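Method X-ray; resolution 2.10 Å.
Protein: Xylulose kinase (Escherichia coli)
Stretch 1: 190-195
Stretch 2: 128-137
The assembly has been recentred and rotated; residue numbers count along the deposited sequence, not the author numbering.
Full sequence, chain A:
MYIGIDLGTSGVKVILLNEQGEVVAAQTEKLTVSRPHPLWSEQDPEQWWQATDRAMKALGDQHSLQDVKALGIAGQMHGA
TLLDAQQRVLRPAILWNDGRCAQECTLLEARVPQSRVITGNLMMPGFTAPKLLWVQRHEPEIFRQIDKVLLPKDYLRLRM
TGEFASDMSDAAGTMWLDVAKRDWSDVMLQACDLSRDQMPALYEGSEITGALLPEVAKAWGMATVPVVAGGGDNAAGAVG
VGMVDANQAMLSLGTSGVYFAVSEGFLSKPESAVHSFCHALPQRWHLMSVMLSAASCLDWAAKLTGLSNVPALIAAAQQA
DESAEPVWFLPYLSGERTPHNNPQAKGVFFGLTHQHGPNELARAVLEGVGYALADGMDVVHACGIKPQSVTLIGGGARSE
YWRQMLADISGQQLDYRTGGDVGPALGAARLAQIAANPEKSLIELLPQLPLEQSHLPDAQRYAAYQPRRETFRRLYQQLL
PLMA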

ATOM      1  N   GLN A 190     -30.860 -19.466 -31.241  1.00 37.54           N
ATOM      2  CA  GLN A 190     -30.241 -19.878 -32.487  1.00 39.10           C
ATOM      3  C   GLN A 190     -28.737 -19.656 -32.478  1.00 31.04           C
ATOM      4  O   GLN A 190     -27.971 -20.527 -32.847  1.00 35.00           O
ATOM      5  CB  GLN A 190     -30.885 -19.148 -33.659  1.00 34.47           C
ATOM      6  CG  GLN A 190     -31.750 -20.032 -34.526  1.00 60.14           C
ATOM      7  CD  GLN A 190     -33.160 -19.513 -34.701  1.00 89.25           C
ATOM      8  OE1 GLN A 190     -33.380 -18.309 -34.790  1.00 62.95           O
ATOM      9  NE2 GLN A 190     -34.118 -20.424 -34.769  1.00 58.14           N
ATOM     10  N   ALA A 191     -28.333 -18.478 -32.034  1.00 41.96           N
ATOM     11  CA  ALA A 191     -26.932 -18.060 -32.048  1.00 37.01           C
ATOM     12  C   ALA A 191     -26.083 -18.976 -31.201  1.00 42.46           C
ATOM     13  O   ALA A 191     -24.876 -19.019 -31.350  1.00 41.83           O
ATOM     14  CB  ALA A 191     -26.801 -16.646 -31.574  1.00 38.65           C
ATOM     15  N   CYS A 192     -26.726 -19.708 -30.305  1.00 38.31           N
ATOM     16  CA  CYS A 192     -26.042 -20.679 -29.489  1.00 27.25           C
ATOM     17  C   CYS A 192     -26.349 -22.092 -29.967  1.00 29.19           C
ATOM     18  O   CYS A 192     -25.952 -23.057 -29.342  1.00 42.29           O
ATOM     19  CB  CYS A 192     -26.446 -20.515 -28.024  1.00 46.14           C
ATOM     20  SG  CYS A 192     -26.159 -18.888 -27.309  1.00 33.36           S
ATOM     21  N   ASP A 193     -27.055 -22.193 -31.082  1.00 38.88           N
ATOM     22  CA  ASP A 193     -27.504 -23.479 -31.591  1.00 31.87           C
ATOM     23  C   ASP A 193     -28.377 -24.211 -30.587  1.00 45.81           C
ATOM     24  O   ASP A 193     -28.160 -25.374 -30.279  1.00 29.89           O
ATOM     25  CB  ASP A 193     -26.315 -24.342 -31.958  1.00 39.31           C
ATOM     26  CG  ASP A 193     -26.485 -25.026 -33.281  1.00 69.99           C
ATOM     27  OD1 ASP A 193     -27.510 -25.698 -33.477  1.00 82.62           O
ATOM     28  OD2 ASP A 193     -25.646 -24.931 -34.195  1.00111.21           O
ATOM     29  N   LEU A 194     -29.363 -23.505 -30.074  1.00 32.78           N
ATOM     30  CA  LEU A 194     -30.314 -24.097 -29.173  1.00 33.65           C
ATOM     31  C   LEU A 194     -31.684 -23.745 -29.684  1.00 34.61           C
ATOM     32  O   LEU A 194     -31.821 -22.937 -30.580  1.00 31.16           O
ATOM     33  CB  LEU A 194     -30.100 -23.570 -27.767  1.00 21.68           C
ATOM     34  CG  LEU A 194     -28.757 -23.957 -27.163  1.00 46.25           C
ATOM     35  CD1 LEU A 194     -28.504 -23.288 -25.842  1.00 26.86           C
ATOM     36  CD2 LEU A 194     -28.622 -25.447 -27.047  1.00 29.80           C
ATOM     37  N   SER A 195     -32.693 -24.378 -29.118  1.00 31.54           N
ATOM     38  CA  SER A 195     -34.046 -24.032 -29.426  1.00 40.93           C
ATOM     39  C   SER A 195     -34.878 -23.997 -28.154  1.00 26.25           C
ATOM     40  O   SER A 195     -34.442 -24.439 -27.107  1.00 31.40           O
ATOM     41  CB  SER A 195     -34.651 -25.014 -30.405  1.00 33.32           C
ATOM     42  OG  SER A 195     -34.893 -26.252 -29.785  1.00 49.42           O
TER
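Stretch 2 (128-137) TAPKLLWVQR

No direct hydrogen bond joins the two stretches; the one polar link between them runs through a single water. Water 1 accepts from Q136 NE2 at 2.9 Å and donates to A191 O at 3.4 Å, the second bond being weak by its geometry. The other named interactions are apolar side-chain contacts: C192 with A129 and L133, and L194 with L132; a few polar atoms come near without bonding. The buried surface, summed over both sides, is a modest 272 Å².

Stretch 2 is helical, and the helix runs on past R137. Its later turns carry the regular i to i+4 pattern, with W134 N to P130 O at 3.0 Å, V135 N to K131 O at 3.1 Å, Q136 N to L132 O at 2.9 Å and R137 N to L133 O at 2.9 Å. Nearer T128 the bonds are weak: L132 N to T128 O and L133 N to A129 O at 3.4 Å, and L132 N to A129 O at 3.1 Å. Stretch 1 folds differently, into a type I beta turn from Q190 to D193, closed by D193 N to Q190 O at 2.6 Å. D193 then takes a positive phi (59/50), and L194 and S195 are extended. Along the helix the partners run A129 with C192, L132 with L194, L133 with A191 and C192, then Q136 with C192 and D193, so the turn does not follow the helix in a steady register.

The backbones come nearest at C192 and L133, whose CA atoms lie 5.9 Å apart. C192 has the largest covered area of any residue here, 71 Å². Although its CA-to-CB bond points sideways, chi1 in the m well (-57°) places SG 3.5 Å from L133 CD1 and 4.1 Å from A129 CB, so the sulfur meets residues one helical turn apart. L133 also starts sideways, but its end comes nearer, and the same CD1 lies 3.8 Å from A191 O.

A second apolar contact forms beyond the turn. L194 and L132 both direct their CA-to-CB bonds toward the opposing stretch, and L194 CD1 reaches L132 CD2 at 4.2 Å, a loose van der Waals distance. Both leucines are buried, as are C192, A129 and L133.

Q136, with 36 Å² covered, extends from the helix with chi1 and chi2 both t and brings its amide to the more exposed part of the contact. Its NE2 is 4.3 Å from C192 O, too far for a direct hydrogen bond, while D193 OD2 approaches Q136 OE1 at 3.9 Å without bonding. The bonded link from the amide goes instead through water 1 to A191 O.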

ATOM      1  N   THR A 128     -25.400 -17.519 -18.609  1.00 26.27           N
ATOM      2  CA  THR A 128     -25.596 -18.897 -19.019  1.00 18.37           C
ATOM      3  C   THR A 128     -25.200 -19.125 -20.485  1.00 26.97           C
ATOM      4  O   THR A 128     -24.525 -20.084 -20.813  1.00 15.72           O
ATOM      5  CB  THR A 128     -27.051 -19.312 -18.775  1.00 33.24           C
ATOM      6  OG1 THR A 128     -27.497 -18.787 -17.526  1.00 19.23           O
ATOM      7  CG2 THR A 128     -27.147 -20.799 -18.583  1.00 26.35           C
ATOM      8  N   ALA A 129     -25.623 -18.214 -21.352  1.00 22.64           N
ATOM      9  CA  ALA A 129     -25.486 -18.382 -22.786  1.00 21.64           C
ATOM     10  C   ALA A 129     -24.065 -18.649 -23.292  1.00 29.18           C
ATOM     11  O   ALA A 129     -23.851 -19.590 -23.995  1.00 24.48           O
ATOM     12  CB  ALA A 129     -26.106 -17.236 -23.505  1.00 20.44           C
ATOM     13  N   PRO A 130     -23.104 -17.815 -22.920  1.00 35.02           N
ATOM     14  CA  PRO A 130     -21.732 -18.045 -23.315  1.00 29.96           C
ATOM     15  C   PRO A 130     -21.166 -19.360 -22.795  1.00 30.68           C
ATOM     16  O   PRO A 130     -20.312 -19.946 -23.440  1.00 24.56           O
ATOM     17  CB  PRO A 130     -20.965 -16.870 -22.730  1.00 27.60           C
ATOM     18  CG  PRO A 130     -21.811 -16.353 -21.687  1.00 33.35           C
ATOM     19  CD  PRO A 130     -23.209 -16.630 -22.056  1.00 22.97           C
ATOM     20  N   LYS A 131     -21.623 -19.809 -21.652  1.00 23.02           N
ATOM     21  CA  LYS A 131     -21.229 -21.076 -21.081  1.00 22.42           C
ATOM     22  C   LYS A 131     -21.516 -22.204 -22.051  1.00 33.32           C
ATOM     23  O   LYS A 131     -20.740 -23.130 -22.193  1.00 25.62           O
ATOM     24  CB  LYS A 131     -21.922 -21.348 -19.768  1.00 35.94           C
ATOM     25  CG  LYS A 131     -21.364 -20.577 -18.596  1.00 23.92           C
ATOM     26  CD  LYS A 131     -22.198 -20.769 -17.350  1.00 32.46           C
ATOM     27  CE  LYS A 131     -21.968 -19.654 -16.369  1.00 34.36           C
ATOM     28  NZ  LYS A 131     -22.906 -19.705 -15.231  1.00 35.36           N
ATOM     29  N   LEU A 132     -22.644 -22.108 -22.729  1.00 39.53           N
ATOM     30  CA  LEU A 132     -23.041 -23.135 -23.665  1.00 30.30           C
ATOM     31  C   LEU A 132     -22.295 -23.146 -24.984  1.00 41.92           C
ATOM     32  O   LEU A 132     -22.038 -24.205 -25.534  1.00 30.40           O
ATOM     33  CB  LEU A 132     -24.544 -23.157 -23.861  1.00 29.19           C
ATOM     34  CG  LEU A 132     -25.067 -24.148 -22.814  1.00 42.99           C
ATOM     35  CD1 LEU A 132     -25.793 -23.455 -21.723  1.00 30.29           C
ATOM     36  CD2 LEU A 132     -25.802 -25.321 -23.378  1.00 20.51           C
ATOM     37  N   LEU A 133     -21.953 -21.965 -25.480  1.00 40.51           N
ATOM     38  CA  LEU A 133     -20.998 -21.848 -26.568  1.00 37.99           C
ATOM     39  C   LEU A 133     -19.662 -22.492 -26.238  1.00 30.25           C
ATOM     40  O   LEU A 133     -19.098 -23.187 -27.057  1.00 34.79           O
ATOM     41  CB  LEU A 133     -20.806 -20.391 -26.964  1.00 49.73           C
ATOM     42  CG  LEU A 133     -21.363 -19.958 -28.317  1.00 59.08           C
ATOM     43  CD1 LEU A 133     -22.846 -19.744 -28.229  1.00 44.04           C
ATOM     44  CD2 LEU A 133     -20.683 -18.711 -28.805  1.00 48.77           C
ATOM     45  N   TRP A 134     -19.163 -22.262 -25.032  1.00 21.99           N
ATOM     46  CA  TRP A 134     -17.923 -22.885 -24.591  1.00 35.51           C
ATOM     47  C   TRP A 134     -17.994 -24.405 -24.622  1.00 43.47           C
ATOM     48  O   TRP A 134     -17.112 -25.058 -25.155  1.00 40.92           O
ATOM     49  CB  TRP A 134     -17.526 -22.408 -23.196  1.00 32.01           C
ATOM     50  CG  TRP A 134     -16.193 -22.893 -22.729  1.00 23.81           C
ATOM     51  CD1 TRP A 134     -15.029 -22.217 -22.784  1.00 38.07           C
ATOM     52  CD2 TRP A 134     -15.890 -24.156 -22.136  1.00 29.90           C
ATOM     53  NE1 TRP A 134     -14.007 -22.971 -22.262  1.00 27.03           N
ATOM     54  CE2 TRP A 134     -14.517 -24.170 -21.853  1.00 37.51           C
ATOM     55  CE3 TRP A 134     -16.641 -25.279 -21.808  1.00 30.35           C
ATOM     56  CZ2 TRP A 134     -13.888 -25.254 -21.264  1.00 32.77           C
ATOM     57  CZ3 TRP A 134     -16.017 -26.346 -21.222  1.00 33.09           C
ATOM     58  CH2 TRP A 134     -14.655 -26.331 -20.960  1.00 40.74           C
ATOM     59  N   VAL A 135     -19.057 -24.966 -24.073  1.00 34.42           N
ATOM     60  CA  VAL A 135     -19.258 -26.401 -24.142  1.00 39.42           C
ATOM     61  C   VAL A 135     -19.329 -26.906 -25.582  1.00 38.64           C
ATOM     62  O   VAL A 135     -18.677 -27.872 -25.936  1.00 29.80           O
ATOM     63  CB  VAL A 135     -20.492 -26.850 -23.344  1.00 45.78           C
ATOM     64  CG1 VAL A 135     -20.853 -28.297 -23.671  1.00 36.15           C
ATOM     65  CG2 VAL A 135     -20.256 -26.676 -21.855  1.00 20.73           C
ATOM     66  N   GLN A 136     -20.098 -26.229 -26.416  1.00 24.11           N
ATOM     67  CA  GLN A 136     -20.119 -26.563 -27.823  1.00 30.79           C
ATOM     68  C   GLN A 136     -18.722 -26.620 -28.423  1.00 46.54           C
ATOM     69  O   GLN A 136     -18.415 -27.506 -29.200  1.00 39.54           O
ATOM     70  CB  GLN A 136     -20.996 -25.610 -28.619  1.00 26.60           C
ATOM     71  CG  GLN A 136     -21.162 -26.069 -30.053  1.00 37.93           C
ATOM     72  CD  GLN A 136     -21.949 -25.112 -30.897  1.00 54.05           C
ATOM     73  OE1 GLN A 136     -22.546 -25.511 -31.884  1.00 80.93           O
ATOM     74  NE2 GLN A 136     -21.937 -23.833 -30.519  1.00 55.80           N
ATOM     75  N   ARG A 137     -17.881 -25.669 -28.033  1.00 38.14           N
ATOM     76  CA  ARG A 137     -16.590 -25.461 -28.660  1.00 42.87           C
ATOM     77  C   ARG A 137     -15.540 -26.368 -28.063  1.00 39.92           C
ATOM     78  O   ARG A 137     -14.620 -26.790 -28.735  1.00 47.65           O
ATOM     79  CB  ARG A 137     -16.162 -24.008 -28.512  1.00 42.99           C
ATOM     80  CG  ARG A 137     -16.857 -23.074 -29.467  1.00 62.68           C
ATOM     81  CD  ARG A 137     -16.851 -21.620 -29.054  1.00 64.76           C
ATOM     82  NE  ARG A 137     -15.521 -21.042 -29.131  1.00 53.22           N
ATOM     83  CZ  ARG A 137     -14.934 -20.674 -30.259  1.00 72.26           C
ATOM     84  NH1 ARG A 137     -15.554 -20.822 -31.421  1.00 35.74           N
ATOM     85  NH2 ARG A 137     -13.719 -20.161 -30.221  1.00 74.77           N
TER
HETATM   86  O   HOH W   1     -23.569 -22.064 -32.100  1.00 46.03           O